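Local coordinates for protein RNA-dependent RNA Polymerase (Bombyx mori cytoplasmic polyhedrosis virus, PDB 6TZ0) that synthesises RNA on an RNA template, making viral plus strands during transcription and complementary minus strands during genome replication, at residues H28-L33 and G781-A786; S399-I404 and N564-D569; R1160-P1165 and L1184-S1189. All coordinates share one frame; numbering follows the deposited sequence.

Contact 1 of 3, residues H28-L33 and G781-A786; sequences HLTAKL and GFFCGA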
ATOM      1  N   HIS A  28     -26.531   1.550  37.820  1.00 56.53           N
ATOM      2  CA  HIS A  28     -27.805   0.878  37.589  1.00 56.53           C
ATOM      3  C   HIS A  28     -28.433   1.277  36.256  1.00 56.53           C
ATOM      4  O   HIS A  28     -28.896   0.411  35.504  1.00 56.53           O
ATOM      5  CB  HIS A  28     -28.752   1.184  38.747  1.00 56.53           C
ATOM      6  CG  HIS A  28     -30.114   0.583  38.595  1.00 56.53           C
ATOM      7  ND1 HIS A  28     -30.348  -0.769  38.711  1.00 56.53           N
ATOM      8  CD2 HIS A  28     -31.318   1.155  38.361  1.00 56.53           C
ATOM      9  CE1 HIS A  28     -31.636  -1.006  38.540  1.00 56.53           C
ATOM     10  NE2 HIS A  28     -32.247   0.145  38.328  1.00 56.53           N
ATOM     11  N   LEU A  29     -28.447   2.572  35.934  1.00 55.29           N
ATOM     12  CA  LEU A  29     -29.116   3.001  34.707  1.00 55.29           C
ATOM     13  C   LEU A  29     -28.336   2.618  33.453  1.00 55.29           C
ATOM     14  O   LEU A  29     -28.934   2.220  32.444  1.00 55.29           O
ATOM     15  CB  LEU A  29     -29.374   4.501  34.746  1.00 55.29           C
ATOM     16  CG  LEU A  29     -30.501   4.865  35.702  1.00 55.29           C
ATOM     17  CD1 LEU A  29     -30.633   6.355  35.798  1.00 55.29           C
ATOM     18  CD2 LEU A  29     -31.793   4.254  35.210  1.00 55.29           C
ATOM     19  N   THR A  30     -27.006   2.716  33.486  1.00 54.68           N
ATOM     20  CA  THR A  30     -26.231   2.286  32.329  1.00 54.68           C
ATOM     21  C   THR A  30     -26.228   0.769  32.186  1.00 54.68           C
ATOM     22  O   THR A  30     -26.153   0.260  31.062  1.00 54.68           O
ATOM     23  CB  THR A  30     -24.808   2.832  32.420  1.00 54.68           C
ATOM     24  OG1 THR A  30     -24.219   2.427  33.658  1.00 54.68           O
ATOM     25  CG2 THR A  30     -24.816   4.350  32.324  1.00 54.68           C
ATOM     26  N   ALA A  31     -26.365   0.030  33.293  1.00 57.01           N
ATOM     27  CA  ALA A  31     -26.579  -1.410  33.189  1.00 57.01           C
ATOM     28  C   ALA A  31     -27.933  -1.727  32.565  1.00 57.01           C
ATOM     29  O   ALA A  31     -28.051  -2.664  31.765  1.00 57.01           O
ATOM     30  CB  ALA A  31     -26.469  -2.047  34.570  1.00 57.01           C
ATOM     31  N   LYS A  32     -28.963  -0.951  32.918  1.00 56.36           N
ATOM     32  CA  LYS A  32     -30.291  -1.172  32.355  1.00 56.36           C
ATOM     33  C   LYS A  32     -30.319  -0.841  30.867  1.00 56.36           C
ATOM     34  O   LYS A  32     -31.045  -1.478  30.097  1.00 56.36           O
ATOM     35  CB  LYS A  32     -31.321  -0.342  33.124  1.00 56.36           C
ATOM     36  CG  LYS A  32     -32.767  -0.565  32.724  1.00 56.36           C
ATOM     37  CD  LYS A  32     -33.708   0.226  33.619  1.00 56.36           C
ATOM     38  CE  LYS A  32     -35.143   0.167  33.114  1.00 56.36           C
ATOM     39  NZ  LYS A  32     -35.711  -1.208  33.183  1.00 56.36           N
ATOM     40  N   LEU A  33     -29.523   0.138  30.438  1.00 52.65           N
ATOM     41  CA  LEU A  33     -29.423   0.392  29.003  1.00 52.65           C
ATOM     42  C   LEU A  33     -28.557  -0.639  28.290  1.00 52.65           C
ATOM     43  O   LEU A  33     -28.765  -0.896  27.102  1.00 52.65           O
ATOM     44  CB  LEU A  33     -28.890   1.793  28.731  1.00 52.65           C
ATOM     45  CG  LEU A  33     -29.873   2.909  29.048  1.00 52.65           C
ATOM     46  CD1 LEU A  33     -29.247   4.250  28.755  1.00 52.65           C
ATOM     47  CD2 LEU A  33     -31.146   2.721  28.252  1.00 52.65           C
ATOM     48  N   GLY A 781     -17.209   9.634  25.775  1.00 45.45           N
ATOM     49  CA  GLY A 781     -16.419   8.423  25.924  1.00 45.45           C
ATOM     50  C   GLY A 781     -16.758   7.625  27.169  1.00 45.45           C
ATOM     51  O   GLY A 781     -16.729   6.388  27.142  1.00 45.45           O
ATOM     52  N   PHE A 782     -17.095   8.312  28.269  1.00 47.02           N
ATOM     53  CA  PHE A 782     -17.550   7.613  29.470  1.00 47.02           C
ATOM     54  C   PHE A 782     -18.842   6.849  29.222  1.00 47.02           C
ATOM     55  O   PHE A 782     -18.987   5.710  29.672  1.00 47.02           O
ATOM     56  CB  PHE A 782     -17.742   8.594  30.624  1.00 47.02           C
ATOM     57  CG  PHE A 782     -18.408   7.987  31.830  1.00 47.02           C
ATOM     58  CD1 PHE A 782     -17.732   7.096  32.642  1.00 47.02           C
ATOM     59  CD2 PHE A 782     -19.713   8.323  32.153  1.00 47.02           C
ATOM     60  CE1 PHE A 782     -18.351   6.544  33.749  1.00 47.02           C
ATOM     61  CE2 PHE A 782     -20.332   7.776  33.252  1.00 47.02           C
ATOM     62  CZ  PHE A 782     -19.650   6.886  34.052  1.00 47.02           C
ATOM     63  N   PHE A 783     -19.785   7.445  28.493  1.00 47.05           N
ATOM     64  CA  PHE A 783     -21.032   6.723  28.256  1.00 47.05           C
ATOM     65  C   PHE A 783     -20.893   5.638  27.199  1.00 47.05           C
ATOM     66  O   PHE A 783     -21.604   4.628  27.270  1.00 47.05           O
ATOM     67  CB  PHE A 783     -22.160   7.677  27.902  1.00 47.05           C
ATOM     68  CG  PHE A 783     -22.759   8.333  29.094  1.00 47.05           C
ATOM     69  CD1 PHE A 783     -23.531   7.595  29.968  1.00 47.05           C
ATOM     70  CD2 PHE A 783     -22.567   9.674  29.342  1.00 47.05           C
ATOM     71  CE1 PHE A 783     -24.086   8.177  31.074  1.00 47.05           C
ATOM     72  CE2 PHE A 783     -23.131  10.262  30.445  1.00 47.05           C
ATOM     73  CZ  PHE A 783     -23.887   9.508  31.310  1.00 47.05           C
ATOM     74  N   CYS A 784     -19.980   5.784  26.236  1.00 51.49           N
ATOM     75  CA  CYS A 784     -19.805   4.675  25.304  1.00 51.49           C
ATOM     76  C   CYS A 784     -18.993   3.552  25.934  1.00 51.49           C
ATOM     77  O   CYS A 784     -19.004   2.427  25.428  1.00 51.49           O
ATOM     78  CB  CYS A 784     -19.152   5.130  24.001  1.00 51.49           C
ATOM     79  SG  CYS A 784     -17.401   5.441  24.092  1.00 51.49           S
ATOM     80  N   GLY A 785     -18.275   3.831  27.023  1.00 51.98           N
ATOM     81  CA  GLY A 785     -17.724   2.744  27.812  1.00 51.98           C
ATOM     82  C   GLY A 785     -18.726   2.147  28.781  1.00 51.98           C
ATOM     83  O   GLY A 785     -18.657   0.958  29.100  1.00 51.98           O
ATOM     84  N   ALA A 786     -19.673   2.956  29.258  1.00 50.81           N
ATOM     85  CA  ALA A 786     -20.659   2.498  30.228  1.00 50.81           C
ATOM     86  C   ALA A 786     -21.808   1.727  29.601  1.00 50.81           C
ATOM     87  O   ALA A 786     -22.449   0.930  30.293  1.00 50.81           O
ATOM     88  CB  ALA A 786     -21.230   3.687  30.999  1.00 50.81           C
TER

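Contact 2 of 3, residues S399-I404 and N564-D569; sequences SFTDEI and NTFVLD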
ATOM      1  N   SER A 399      21.526  15.041 -12.002  1.00 22.03           N
ATOM      2  CA  SER A 399      22.622  15.447 -11.140  1.00 22.03           C
ATOM      3  C   SER A 399      22.710  14.628  -9.861  1.00 22.03           C
ATOM      4  O   SER A 399      23.637  14.837  -9.077  1.00 22.03           O
ATOM      5  CB  SER A 399      22.476  16.928 -10.808  1.00 22.03           C
ATOM      6  OG  SER A 399      21.269  17.164 -10.120  1.00 22.03           O
ATOM      7  N   PHE A 400      21.784  13.699  -9.637  1.00 23.36           N
ATOM      8  CA  PHE A 400      21.775  12.870  -8.442  1.00 23.36           C
ATOM      9  C   PHE A 400      22.224  11.440  -8.691  1.00 23.36           C
ATOM     10  O   PHE A 400      22.369  10.689  -7.728  1.00 23.36           O
ATOM     11  CB  PHE A 400      20.373  12.843  -7.824  1.00 23.36           C
ATOM     12  CG  PHE A 400      19.957  14.138  -7.196  1.00 23.36           C
ATOM     13  CD1 PHE A 400      20.337  14.446  -5.903  1.00 23.36           C
ATOM     14  CD2 PHE A 400      19.192  15.050  -7.899  1.00 23.36           C
ATOM     15  CE1 PHE A 400      19.953  15.632  -5.323  1.00 23.36           C
ATOM     16  CE2 PHE A 400      18.813  16.235  -7.323  1.00 23.36           C
ATOM     17  CZ  PHE A 400      19.201  16.527  -6.035  1.00 23.36           C
ATOM     18  N   THR A 401      22.473  11.055  -9.945  1.00 25.67           N
ATOM     19  CA  THR A 401      22.597   9.638 -10.281  1.00 25.67           C
ATOM     20  C   THR A 401      23.885   9.014  -9.761  1.00 25.67           C
ATOM     21  O   THR A 401      23.885   7.837  -9.382  1.00 25.67           O
ATOM     22  CB  THR A 401      22.498   9.445 -11.791  1.00 25.67           C
ATOM     23  OG1 THR A 401      23.523  10.207 -12.430  1.00 25.67           O
ATOM     24  CG2 THR A 401      21.150   9.892 -12.302  1.00 25.67           C
ATOM     25  N   ASP A 402      24.979   9.770  -9.710  1.00 30.56           N
ATOM     26  CA  ASP A 402      26.255   9.180  -9.321  1.00 30.56           C
ATOM     27  C   ASP A 402      26.353   8.955  -7.817  1.00 30.56           C
ATOM     28  O   ASP A 402      26.866   7.914  -7.379  1.00 30.56           O
ATOM     29  CB  ASP A 402      27.401  10.059  -9.808  1.00 30.56           C
ATOM     30  CG  ASP A 402      28.748   9.404  -9.624  1.00 30.56           C
ATOM     31  OD1 ASP A 402      29.062   8.469 -10.394  1.00 30.56           O
ATOM     32  OD2 ASP A 402      29.491   9.820  -8.707  1.00 30.56           O
ATOM     33  N   GLU A 403      25.840   9.893  -7.021  1.00 30.33           N
ATOM     34  CA  GLU A 403      25.763   9.707  -5.577  1.00 30.33           C
ATOM     35  C   GLU A 403      24.821   8.567  -5.206  1.00 30.33           C
ATOM     36  O   GLU A 403      25.135   7.760  -4.319  1.00 30.33           O
ATOM     37  CB  GLU A 403      25.314  11.008  -4.919  1.00 30.33           C
ATOM     38  CG  GLU A 403      25.201  10.946  -3.414  1.00 30.33           C
ATOM     39  CD  GLU A 403      26.539  10.814  -2.721  1.00 30.33           C
ATOM     40  OE1 GLU A 403      27.556  11.279  -3.279  1.00 30.33           O
ATOM     41  OE2 GLU A 403      26.572  10.244  -1.610  1.00 30.33           O
ATOM     42  N   ILE A 404      23.676   8.467  -5.891  1.00 27.60           N
ATOM     43  CA  ILE A 404      22.733   7.384  -5.629  1.00 27.60           C
ATOM     44  C   ILE A 404      23.333   6.040  -6.025  1.00 27.60           C
ATOM     45  O   ILE A 404      23.157   5.046  -5.315  1.00 27.60           O
ATOM     46  CB  ILE A 404      21.387   7.655  -6.332  1.00 27.60           C
ATOM     47  CG1 ILE A 404      20.680   8.835  -5.683  1.00 27.60           C
ATOM     48  CG2 ILE A 404      20.445   6.486  -6.224  1.00 27.60           C
ATOM     49  CD1 ILE A 404      19.471   9.300  -6.434  1.00 27.60           C
ATOM     50  N   ASN A 564      11.568   5.797 -15.421  1.00 22.33           N
ATOM     51  CA  ASN A 564      12.403   4.704 -15.913  1.00 22.33           C
ATOM     52  C   ASN A 564      13.743   5.192 -16.449  1.00 22.33           C
ATOM     53  O   ASN A 564      14.738   4.479 -16.327  1.00 22.33           O
ATOM     54  CB  ASN A 564      11.686   3.910 -17.001  1.00 22.33           C
ATOM     55  CG  ASN A 564      10.572   3.059 -16.462  1.00 22.33           C
ATOM     56  OD1 ASN A 564      10.665   2.526 -15.361  1.00 22.33           O
ATOM     57  ND2 ASN A 564       9.526   2.889 -17.250  1.00 22.33           N
ATOM     58  N   THR A 565      13.787   6.391 -17.042  1.00 22.05           N
ATOM     59  CA  THR A 565      15.066   6.950 -17.492  1.00 22.05           C
ATOM     60  C   THR A 565      16.011   7.208 -16.326  1.00 22.05           C
ATOM     61  O   THR A 565      17.211   6.926 -16.418  1.00 22.05           O
ATOM     62  CB  THR A 565      14.857   8.253 -18.257  1.00 22.05           C
ATOM     63  OG1 THR A 565      14.193   9.196 -17.413  1.00 22.05           O
ATOM     64  CG2 THR A 565      14.044   8.031 -19.482  1.00 22.05           C
ATOM     65  N   PHE A 566      15.485   7.756 -15.232  1.00 20.55           N
ATOM     66  CA  PHE A 566      16.274   7.996 -14.027  1.00 20.55           C
ATOM     67  C   PHE A 566      16.775   6.690 -13.420  1.00 20.55           C
ATOM     68  O   PHE A 566      17.952   6.581 -13.029  1.00 20.55           O
ATOM     69  CB  PHE A 566      15.415   8.791 -13.044  1.00 20.55           C
ATOM     70  CG  PHE A 566      16.015   8.970 -11.690  1.00 20.55           C
ATOM     71  CD1 PHE A 566      17.093   9.807 -11.493  1.00 20.55           C
ATOM     72  CD2 PHE A 566      15.456   8.333 -10.593  1.00 20.55           C
ATOM     73  CE1 PHE A 566      17.631   9.970 -10.228  1.00 20.55           C
ATOM     74  CE2 PHE A 566      15.985   8.492  -9.335  1.00 20.55           C
ATOM     75  CZ  PHE A 566      17.070   9.312  -9.150  1.00 20.55           C
ATOM     76  N   VAL A 567      15.904   5.678 -13.373  1.00 21.03           N
ATOM     77  CA  VAL A 567      16.283   4.372 -12.845  1.00 21.03           C
ATOM     78  C   VAL A 567      17.344   3.715 -13.720  1.00 21.03           C
ATOM     79  O   VAL A 567      18.306   3.134 -13.211  1.00 21.03           O
ATOM     80  CB  VAL A 567      15.026   3.495 -12.687  1.00 21.03           C
ATOM     81  CG1 VAL A 567      15.380   2.072 -12.339  1.00 21.03           C
ATOM     82  CG2 VAL A 567      14.161   4.056 -11.599  1.00 21.03           C
ATOM     83  N   LEU A 568      17.228   3.849 -15.043  1.00 21.26           N
ATOM     84  CA  LEU A 568      18.220   3.246 -15.927  1.00 21.26           C
ATOM     85  C   LEU A 568      19.545   3.995 -15.906  1.00 21.26           C
ATOM     86  O   LEU A 568      20.594   3.369 -16.074  1.00 21.26           O
ATOM     87  CB  LEU A 568      17.679   3.149 -17.350  1.00 21.26           C
ATOM     88  CG  LEU A 568      16.616   2.078 -17.565  1.00 21.26           C
ATOM     89  CD1 LEU A 568      16.059   2.153 -18.968  1.00 21.26           C
ATOM     90  CD2 LEU A 568      17.201   0.718 -17.302  1.00 21.26           C
ATOM     91  N   ASP A 569      19.527   5.309 -15.658  1.00 23.04           N
ATOM     92  CA  ASP A 569      20.774   6.053 -15.479  1.00 23.04           C
ATOM     93  C   ASP A 569      21.530   5.579 -14.246  1.00 23.04           C
ATOM     94  O   ASP A 569      22.737   5.288 -14.314  1.00 23.04           O
ATOM     95  CB  ASP A 569      20.494   7.549 -15.361  1.00 23.04           C
ATOM     96  CG  ASP A 569      20.100   8.177 -16.668  1.00 23.04           C
ATOM     97  OD1 ASP A 569      20.519   7.666 -17.725  1.00 23.04           O
ATOM     98  OD2 ASP A 569      19.385   9.199 -16.641  1.00 23.04           O
TER

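Contact 3 of 3, residues R1160-P1165 and L1184-S1189; sequences RLVRIP and LHILRS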
ATOM      1  N   ARG A1160       9.498  24.943  37.654  1.00 43.30           N
ATOM      2  CA  ARG A1160       9.367  26.332  38.056  1.00 43.30           C
ATOM      3  C   ARG A1160       8.049  26.593  38.771  1.00 43.30           C
ATOM      4  O   ARG A1160       7.866  27.677  39.330  1.00 43.30           O
ATOM      5  CB  ARG A1160       9.510  27.243  36.828  1.00 43.30           C
ATOM      6  CG  ARG A1160       8.302  27.357  35.909  1.00 43.30           C
ATOM      7  CD  ARG A1160       7.654  28.714  36.129  1.00 43.30           C
ATOM      8  NE  ARG A1160       6.398  28.910  35.426  1.00 43.30           N
ATOM      9  CZ  ARG A1160       6.283  29.490  34.244  1.00 43.30           C
ATOM     10  NH1 ARG A1160       7.360  29.926  33.614  1.00 43.30           N
ATOM     11  NH2 ARG A1160       5.087  29.636  33.699  1.00 43.30           N
ATOM     12  N   LEU A1161       7.137  25.623  38.772  1.00 43.20           N
ATOM     13  CA  LEU A1161       5.776  25.822  39.246  1.00 43.20           C
ATOM     14  C   LEU A1161       5.533  25.301  40.653  1.00 43.20           C
ATOM     15  O   LEU A1161       4.553  25.711  41.281  1.00 43.20           O
ATOM     16  CB  LEU A1161       4.794  25.136  38.292  1.00 43.20           C
ATOM     17  CG  LEU A1161       4.678  25.741  36.900  1.00 43.20           C
ATOM     18  CD1 LEU A1161       3.869  24.836  36.007  1.00 43.20           C
ATOM     19  CD2 LEU A1161       4.017  27.093  37.006  1.00 43.20           C
ATOM     20  N   VAL A1162       6.381  24.407  41.155  1.00 45.15           N
ATOM     21  CA  VAL A1162       6.153  23.705  42.412  1.00 45.15           C
ATOM     22  C   VAL A1162       7.361  23.918  43.314  1.00 45.15           C
ATOM     23  O   VAL A1162       8.501  23.693  42.894  1.00 45.15           O
ATOM     24  CB  VAL A1162       5.899  22.202  42.179  1.00 45.15           C
ATOM     25  CG1 VAL A1162       5.783  21.458  43.496  1.00 45.15           C
ATOM     26  CG2 VAL A1162       4.640  21.999  41.359  1.00 45.15           C
ATOM     27  N   ARG A1163       7.111  24.349  44.548  1.00 46.93           N
ATOM     28  CA  ARG A1163       8.166  24.533  45.534  1.00 46.93           C
ATOM     29  C   ARG A1163       8.369  23.235  46.303  1.00 46.93           C
ATOM     30  O   ARG A1163       7.490  22.809  47.057  1.00 46.93           O
ATOM     31  CB  ARG A1163       7.824  25.677  46.486  1.00 46.93           C
ATOM     32  CG  ARG A1163       8.920  25.971  47.482  1.00 46.93           C
ATOM     33  CD  ARG A1163       8.635  27.216  48.309  1.00 46.93           C
ATOM     34  NE  ARG A1163       7.510  27.073  49.228  1.00 46.93           N
ATOM     35  CZ  ARG A1163       7.604  26.557  50.450  1.00 46.93           C
ATOM     36  NH1 ARG A1163       8.771  26.123  50.901  1.00 46.93           N
ATOM     37  NH2 ARG A1163       6.528  26.477  51.220  1.00 46.93           N
ATOM     38  N   ILE A1164       9.520  22.611  46.110  1.00 47.96           N
ATOM     39  CA  ILE A1164       9.881  21.365  46.779  1.00 47.96           C
ATOM     40  C   ILE A1164      10.927  21.691  47.835  1.00 47.96           C
ATOM     41  O   ILE A1164      11.958  22.283  47.501  1.00 47.96           O
ATOM     42  CB  ILE A1164      10.421  20.323  45.785  1.00 47.96           C
ATOM     43  CG1 ILE A1164       9.348  19.973  44.761  1.00 47.96           C
ATOM     44  CG2 ILE A1164      10.877  19.080  46.514  1.00 47.96           C
ATOM     45  CD1 ILE A1164       9.876  19.235  43.572  1.00 47.96           C
ATOM     46  N   PRO A1165      10.695  21.354  49.104  1.00 49.45           N
ATOM     47  CA  PRO A1165      11.687  21.628  50.153  1.00 49.45           C
ATOM     48  C   PRO A1165      12.938  20.791  49.967  1.00 49.45           C
ATOM     49  O   PRO A1165      12.857  19.610  49.598  1.00 49.45           O
ATOM     50  CB  PRO A1165      10.948  21.242  51.441  1.00 49.45           C
ATOM     51  CG  PRO A1165       9.516  21.368  51.093  1.00 49.45           C
ATOM     52  CD  PRO A1165       9.409  20.928  49.671  1.00 49.45           C
ATOM     53  N   LEU A1184       3.028  15.472  36.072  1.00 40.11           N
ATOM     54  CA  LEU A1184       1.811  14.690  35.906  1.00 40.11           C
ATOM     55  C   LEU A1184       0.664  15.235  36.743  1.00 40.11           C
ATOM     56  O   LEU A1184      -0.490  15.171  36.305  1.00 40.11           O
ATOM     57  CB  LEU A1184       2.087  13.228  36.247  1.00 40.11           C
ATOM     58  CG  LEU A1184       2.549  12.267  35.150  1.00 40.11           C
ATOM     59  CD1 LEU A1184       3.879  12.628  34.556  1.00 40.11           C
ATOM     60  CD2 LEU A1184       2.659  10.914  35.769  1.00 40.11           C
ATOM     61  N   HIS A1185       0.949  15.800  37.924  1.00 41.18           N
ATOM     62  CA  HIS A1185      -0.130  16.413  38.693  1.00 41.18           C
ATOM     63  C   HIS A1185      -0.652  17.679  38.033  1.00 41.18           C
ATOM     64  O   HIS A1185      -1.855  17.954  38.082  1.00 41.18           O
ATOM     65  CB  HIS A1185       0.327  16.721  40.112  1.00 41.18           C
ATOM     66  CG  HIS A1185      -0.741  17.334  40.963  1.00 41.18           C
ATOM     67  ND1 HIS A1185      -0.922  18.696  41.059  1.00 41.18           N
ATOM     68  CD2 HIS A1185      -1.699  16.773  41.736  1.00 41.18           C
ATOM     69  CE1 HIS A1185      -1.933  18.949  41.869  1.00 41.18           C
ATOM     70  NE2 HIS A1185      -2.424  17.799  42.291  1.00 41.18           N
ATOM     71  N   ILE A1186       0.229  18.469  37.425  1.00 41.18           N
ATOM     72  CA  ILE A1186      -0.225  19.707  36.808  1.00 41.18           C
ATOM     73  C   ILE A1186      -1.009  19.421  35.532  1.00 41.18           C
ATOM     74  O   ILE A1186      -2.047  20.043  35.290  1.00 41.18           O
ATOM     75  CB  ILE A1186       0.964  20.656  36.587  1.00 41.18           C
ATOM     76  CG1 ILE A1186       1.433  21.182  37.941  1.00 41.18           C
ATOM     77  CG2 ILE A1186       0.586  21.833  35.724  1.00 41.18           C
ATOM     78  CD1 ILE A1186       2.783  21.817  37.912  1.00 41.18           C
ATOM     79  N   LEU A1187      -0.575  18.441  34.730  1.00 40.73           N
ATOM     80  CA  LEU A1187      -1.378  18.054  33.568  1.00 40.73           C
ATOM     81  C   LEU A1187      -2.684  17.372  33.957  1.00 40.73           C
ATOM     82  O   LEU A1187      -3.671  17.471  33.223  1.00 40.73           O
ATOM     83  CB  LEU A1187      -0.606  17.122  32.644  1.00 40.73           C
ATOM     84  CG  LEU A1187       0.518  17.625  31.753  1.00 40.73           C
ATOM     85  CD1 LEU A1187       1.111  16.431  31.059  1.00 40.73           C
ATOM     86  CD2 LEU A1187      -0.008  18.615  30.742  1.00 40.73           C
ATOM     87  N   ARG A1188      -2.710  16.675  35.093  1.00 44.79           N
ATOM     88  CA  ARG A1188      -3.892  15.910  35.469  1.00 44.79           C
ATOM     89  C   ARG A1188      -5.034  16.812  35.932  1.00 44.79           C
ATOM     90  O   ARG A1188      -6.203  16.431  35.818  1.00 44.79           O
ATOM     91  CB  ARG A1188      -3.487  14.893  36.544  1.00 44.79           C
ATOM     92  CG  ARG A1188      -4.539  13.922  37.058  1.00 44.79           C
ATOM     93  CD  ARG A1188      -5.049  14.354  38.410  1.00 44.79           C
ATOM     94  NE  ARG A1188      -5.964  13.386  38.999  1.00 44.79           N
ATOM     95  CZ  ARG A1188      -5.590  12.387  39.786  1.00 44.79           C
ATOM     96  NH1 ARG A1188      -4.313  12.223  40.092  1.00 44.79           N
ATOM     97  NH2 ARG A1188      -6.497  11.558  40.280  1.00 44.79           N
ATOM     98  N   SER A1189      -4.733  18.011  36.416  1.00 41.92           N
ATOM     99  CA  SER A1189      -5.718  18.848  37.096  1.00 41.92           C
ATOM    100  C   SER A1189      -5.680  20.281  36.592  1.00 41.92           C
ATOM    101  O   SER A1189      -5.571  21.228  37.369  1.00 41.92           O
ATOM    102  CB  SER A1189      -5.491  18.818  38.597  1.00 41.92           C
ATOM    103  OG  SER A1189      -4.246  19.392  38.929  1.00 41.92           O
TER

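Contact 1 of 3, residues H28-L33 and G781-A786
Thr30 meets Ala786 and Phe783 in a small, buried helix-to-helix contact, in which helix 20-35 near the start of the chain leans on the last turn of helix 774-786. The backbones come nearest at Thr30 and Ala786, whose CA atoms lie 6.0 Å apart, a separation that the short side chains allow. Thr30 CB lies 3.7 Å from Ala786 O, and the threonine methyl CG2 sits 3.9 Å from Ala786 CB. The same methyl reaches the Phe783 ring from the edge, near the ring plane, with CG2 4.1 Å from Phe783 CE1. One face of that ring is backed by its own neighbour, as Phe782 CD2 stands 4.1 Å above the Phe783 ring plane. With chi1 of Thr30 at 56°, CG2 lies anti to the carbonyl carbon and faces Ala786 and Phe783, while OG1 turns back to bond the carbonyl of Ile26. Phe783 also packs on Ser155 and Val158 of helix 145-160. That helix carries Arg147, an ATP-binding residue whose side chain is about 11 Å from that of Phe783, although no ATP is bound to this chain. With the threonine hydroxyl already engaged in its helix, the interface rests on van der Waals contact of Thr30 CB and CG2 with the Ala786 methyl and carbonyl oxygen and the Phe783 ring edge, with little directional force of its own.

Contact 2 of 3, residues S399-I404 and N564-D569
Asp569 N donates to Thr565 O at 2.9 Å, the helical bond that holds Asp569 in place, and the CB of this residue then meets Thr401 of the helix across the contact. Thr401 CG2 lies 3.9 Å from Asp569 CB and 4.1 Å from Phe566 CE1, so one methyl touches two residues about one turn apart on helix 557-573. The hydroxyl of Thr401 takes no part in this: OG1 makes a weak hydrogen bond to the carbonyl of Ser398. One turn further along, Ile404 CD1 comes to the rim of the Phe566 ring, near its plane and 3.6 Å from CZ. Phe566 reaches both partners because its CG is anti to the backbone N (chi1 173°), which carries the ring across to the opposing helix. Leu397 and Gln394 of helix 389-397 also touch this ring, while Val570 of helix 557-573 touches both Thr401 and Ile404. Contact 2 is thus helix-to-helix packing in the central polymerase domain, away from the catalytic metal and nucleotide sites. Helix 557-573 comes after strand 541-548, with its metal-binding Asp547, and the short helix 551-554, a succession consistent with the polymerase fold after its motif A.

Contact 3 of 3, residues R1160-P1165 and L1184-S1189
Ile1186 packs on Leu1161 and Val1162 within a beta-alpha-beta unit, in which strand 1162-1163 leads through helix 1174-1188 to the parallel neighbouring strand 1196-1202. The apolar part is gathered round one atom. Ile1186 CD1 lies 3.7 Å from Leu1161 CD1 and 3.9 Å from Val1162 CG2, and it also meets Leu1161 CB. The isoleucine chain is nearly extended beyond CB (chi2 165°), which sets CD1 at the far end of the side chain, toward Leu1161 and Val1162. Val1162 presents CG2 to it, and further packs on Leu1198 and Met1200 of the adjoining strand, while Leu1161 and Ile1186 touch Leu1061 and Leu1062 of helix 1054-1062 respectively.

Polar and ring interactions tie each element to its other neighbours. Arg1163 joins its strand to strand 1196-1202 through backbone bonds to Leu1198 and Met1200, and its NE forms a salt bridge with Glu1027. On the helix, Arg1188 has a salt bridge to Glu861, and the His1185 ring stacks on that of Phe1024.

A side-chain bond lies at the C-terminal end of the helix. Ser1189 is the first residue to leave helical geometry, yet it remains tied to the preceding turn: its OG donates to His1185 O at 2.9 Å, with a C=O...OG angle of 157° and OG tilted 22° from the carbonyl plane. That same OG stands 3.7 Å above the plane of the His1185 ring, offset toward its rim.

The three contacts occupy separate parts of the polymerase and share no helix or strand. Contact 1 spans more than half of the chain, bringing residues 28-33 to residues 781-786, and contact 2 falls within that span. Contact 3 comes after both, in the C-terminal region. Contacts 1 and 2 lie on opposite sides of the chain's centre, their centres about 61 Å apart. Contact 3 is closer to contact 1, with centres about 34 Å apart, than to contact 2, at about 56 Å between centres. Contact 1, with about 10 Å between the side chains of Thr30 and the ATP-binding Arg791, joins parts far apart in sequence, whereas contact 2 joins two helices of the central polymerase region and contact 3 a strand and helix of one beta-alpha-beta unit.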